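Local coordinates for protein uroporphyrinogen-III synthetase (Pseudomonas syringae pv. tomato, PDB 3RE1) that probably catalyses cyclisation of the linear tetrapyrrole hydroxymethylbilane to the macrocycle uroporphyrinogen III, with release of water, in porphyrin biosynthesis, at residues P76-A81 with Q106-Y111. Numbering follows the deposited sequence.
Sequences PAARLA and QILLDY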
ATOM      1  N   PRO A  76      -5.309   6.496  -0.202  1.00 45.69           N
ATOM      2  CA  PRO A  76      -4.897   7.772  -0.818  1.00 46.33           C
ATOM      3  C   PRO A  76      -5.690   8.039  -2.111  1.00 49.50           C
ATOM      4  O   PRO A  76      -6.099   9.176  -2.337  1.00 54.62           O
ATOM      5  CB  PRO A  76      -3.411   7.556  -1.103  1.00 44.72           C
ATOM      6  CG  PRO A  76      -3.007   6.575  -0.092  1.00 40.45           C
ATOM      7  CD  PRO A  76      -4.150   5.629   0.026  1.00 39.37           C
ATOM      8  N   ALA A  77      -5.914   6.999  -2.933  1.00 46.05           N
ATOM      9  CA  ALA A  77      -6.680   7.138  -4.188  1.00 42.25           C
ATOM     10  C   ALA A  77      -8.130   7.525  -3.900  1.00 38.39           C
ATOM     11  O   ALA A  77      -8.634   8.492  -4.446  1.00 32.63           O
ATOM     12  CB  ALA A  77      -6.637   5.840  -5.021  1.00 37.88           C
ATOM     13  N   ALA A  78      -8.787   6.755  -3.046  1.00 36.94           N
ATOM     14  CA  ALA A  78     -10.153   7.050  -2.637  1.00 44.60           C
ATOM     15  C   ALA A  78     -10.350   8.516  -2.171  1.00 48.44           C
ATOM     16  O   ALA A  78     -11.312   9.191  -2.540  1.00 50.60           O
ATOM     17  CB  ALA A  78     -10.578   6.079  -1.542  1.00 40.41           C
ATOM     18  N   ARG A  79      -9.420   9.009  -1.381  1.00 47.13           N
ATOM     19  CA  ARG A  79      -9.553  10.343  -0.867  1.00 48.35           C
ATOM     20  C   ARG A  79      -9.343  11.388  -1.923  1.00 48.72           C
ATOM     21  O   ARG A  79     -10.032  12.400  -1.901  1.00 50.91           O
ATOM     22  CB  ARG A  79      -8.579  10.581   0.299  1.00 50.04           C
ATOM     23  CG  ARG A  79      -8.896   9.703   1.507  1.00 55.67           C
ATOM     24  CD  ARG A  79      -8.772  10.485   2.774  1.00 66.00           C
ATOM     25  NE  ARG A  79      -9.526   9.894   3.878  1.00 62.80           N
ATOM     26  CZ  ARG A  79      -9.195   8.760   4.477  1.00 67.40           C
ATOM     27  NH1 ARG A  79      -8.119   8.084   4.075  1.00 65.09           N
ATOM     28  NH2 ARG A  79      -9.944   8.304   5.476  1.00 72.06           N
ATOM     29  N   LEU A  80      -8.383  11.183  -2.821  1.00 46.77           N
ATOM     30  CA  LEU A  80      -8.132  12.171  -3.854  1.00 45.30           C
ATOM     31  C   LEU A  80      -9.240  12.107  -4.883  1.00 47.46           C
ATOM     32  O   LEU A  80      -9.472  13.061  -5.627  1.00 46.63           O
ATOM     33  CB  LEU A  80      -6.804  11.902  -4.544  1.00 45.66           C
ATOM     34  CG  LEU A  80      -5.527  12.411  -3.870  1.00 54.10           C
ATOM     35  CD1 LEU A  80      -5.553  13.950  -3.733  1.00 55.24           C
ATOM     36  CD2 LEU A  80      -5.393  11.773  -2.524  1.00 50.85           C
ATOM     37  N   ALA A  81      -9.914  10.960  -4.922  1.00 48.39           N
ATOM     38  CA  ALA A  81     -10.960  10.709  -5.892  1.00 46.92           C
ATOM     39  C   ALA A  81     -12.159  11.514  -5.473  1.00 46.28           C
ATOM     40  O   ALA A  81     -12.646  12.332  -6.249  1.00 48.77           O
ATOM     41  CB  ALA A  81     -11.303   9.207  -5.962  1.00 44.48           C
ATOM     42  N   GLN A 106     -15.348   1.976   2.676  1.00 45.78           N
ATOM     43  CA  GLN A 106     -16.173   2.823   3.524  1.00 39.21           C
ATOM     44  C   GLN A 106     -15.944   4.284   3.177  1.00 37.31           C
ATOM     45  O   GLN A 106     -16.875   5.085   3.147  1.00 36.64           O
ATOM     46  CB  GLN A 106     -15.863   2.585   4.996  1.00 43.69           C
ATOM     47  CG  GLN A 106     -16.913   1.731   5.749  1.00 50.29           C
ATOM     48  CD  GLN A 106     -18.333   2.352   5.863  1.00 54.71           C
ATOM     49  OE1 GLN A 106     -19.241   1.695   6.384  1.00 58.61           O
ATOM     50  NE2 GLN A 106     -18.525   3.601   5.381  1.00 49.80           N
ATOM     51  N   ILE A 107     -14.708   4.625   2.858  1.00 35.32           N
ATOM     52  CA  ILE A 107     -14.393   5.993   2.507  1.00 37.49           C
ATOM     53  C   ILE A 107     -15.273   6.458   1.356  1.00 41.53           C
ATOM     54  O   ILE A 107     -15.903   7.527   1.439  1.00 46.55           O
ATOM     55  CB  ILE A 107     -12.921   6.128   2.139  1.00 37.50           C
ATOM     56  CG1 ILE A 107     -12.056   5.760   3.358  1.00 39.03           C
ATOM     57  CG2 ILE A 107     -12.634   7.534   1.653  1.00 35.39           C
ATOM     58  CD1 ILE A 107     -10.577   5.536   3.054  1.00 45.63           C
ATOM     59  N   LEU A 108     -15.346   5.637   0.304  1.00 42.77           N
ATOM     60  CA  LEU A 108     -16.200   5.897  -0.873  1.00 40.74           C
ATOM     61  C   LEU A 108     -17.694   5.837  -0.519  1.00 43.53           C
ATOM     62  O   LEU A 108     -18.502   6.674  -0.969  1.00 35.65           O
ATOM     63  CB  LEU A 108     -15.917   4.872  -1.971  1.00 36.96           C
ATOM     64  CG  LEU A 108     -14.443   4.724  -2.369  1.00 35.56           C
ATOM     65  CD1 LEU A 108     -14.281   3.448  -3.131  1.00 33.35           C
ATOM     66  CD2 LEU A 108     -13.958   5.949  -3.169  1.00 16.36           C
ATOM     67  N   LEU A 109     -18.038   4.846   0.301  1.00 36.36           N
ATOM     68  CA  LEU A 109     -19.398   4.652   0.730  1.00 40.61           C
ATOM     69  C   LEU A 109     -19.906   5.867   1.525  1.00 46.88           C
ATOM     70  O   LEU A 109     -21.056   6.268   1.386  1.00 46.54           O
ATOM     71  CB  LEU A 109     -19.484   3.382   1.567  1.00 43.52           C
ATOM     72  CG  LEU A 109     -20.823   2.684   1.763  1.00 43.22           C
ATOM     73  CD1 LEU A 109     -21.745   3.540   2.611  1.00 51.28           C
ATOM     74  CD2 LEU A 109     -21.438   2.396   0.396  1.00 42.61           C
ATOM     75  N   ASP A 110     -19.042   6.464   2.333  1.00 49.96           N
ATOM     76  CA  ASP A 110     -19.435   7.639   3.102  1.00 54.67           C
ATOM     77  C   ASP A 110     -19.830   8.814   2.222  1.00 54.08           C
ATOM     78  O   ASP A 110     -20.750   9.546   2.571  1.00 57.43           O
ATOM     79  CB  ASP A 110     -18.321   8.094   4.061  1.00 53.12           C
ATOM     80  CG  ASP A 110     -18.185   7.188   5.286  1.00 59.13           C
ATOM     81  OD1 ASP A 110     -19.180   6.488   5.634  1.00 58.35           O
ATOM     82  OD2 ASP A 110     -17.079   7.191   5.899  1.00 53.24           O
ATOM     83  N   TYR A 111     -19.128   9.011   1.106  1.00 50.06           N
ATOM     84  CA  TYR A 111     -19.422  10.158   0.233  1.00 49.16           C
ATOM     85  C   TYR A 111     -20.656   9.912  -0.626  1.00 47.94           C
ATOM     86  O   TYR A 111     -21.044  10.765  -1.424  1.00 47.97           O
ATOM     87  CB  TYR A 111     -18.244  10.469  -0.671  1.00 45.19           C
ATOM     88  CG  TYR A 111     -18.469  11.643  -1.582  1.00 49.11           C
ATOM     89  CD1 TYR A 111     -18.612  12.927  -1.067  1.00 47.07           C
ATOM     90  CD2 TYR A 111     -18.527  11.478  -2.974  1.00 44.10           C
ATOM     91  CE1 TYR A 111     -18.820  14.011  -1.908  1.00 39.43           C
ATOM     92  CE2 TYR A 111     -18.728  12.558  -3.807  1.00 37.68           C
ATOM     93  CZ  TYR A 111     -18.874  13.820  -3.269  1.00 35.68           C
ATOM     94  OH  TYR A 111     -19.061  14.920  -4.064  1.00 47.22           O
TER
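Two neighbouring helices of an alpha/beta domain of the HemD fold, 75-88 and 102-110, pack side by side through Ala78 and Arg79 on the first and Ile107 and Leu108 on the second. The pieces 76-81 and 106-110 run nearly parallel, at 15°, with axes 9.5 Å apart, an ordinary spacing for packed helices, and the small Ala78 faces the gap between them. Its CB points at the other helix and meets two branches there: Leu108 CD2 lies 3.8 Å from Ala78 CB, and Ile107 CG2 lies 4.1 Å from the same Ala78 CB. The two branches come from successive residues of one helical turn, and at Ala78 the packing is between apolar side chains alone. The two branches of Ile107 reach different partners: CG2, anti to the backbone N, meets Ala78, while CG1, anti to the carbonyl carbon (chi1 -62°), carries CD1 to Arg79. That methyl sits over one face of the guanidinium, 3.3 Å above its plane and displaced toward the rim, with Ile107 CD1 3.7 Å from Arg79 NH1. The arginine chain, bent at chi2, crosses the isoleucine at about a right angle and borders the contact on its exposed side. At the buried side Ala78 and Leu108 both rest on Val72 of strand 69-72, in the mixed sheet beneath the helices. Leu108 also touches Ile82, one turn after Ala78 on helix 75-88, and beyond it Tyr111 hydrogen-bonds through OH to Asp86 OD1, linking the residue that follows helix 102-110 to helix 75-88.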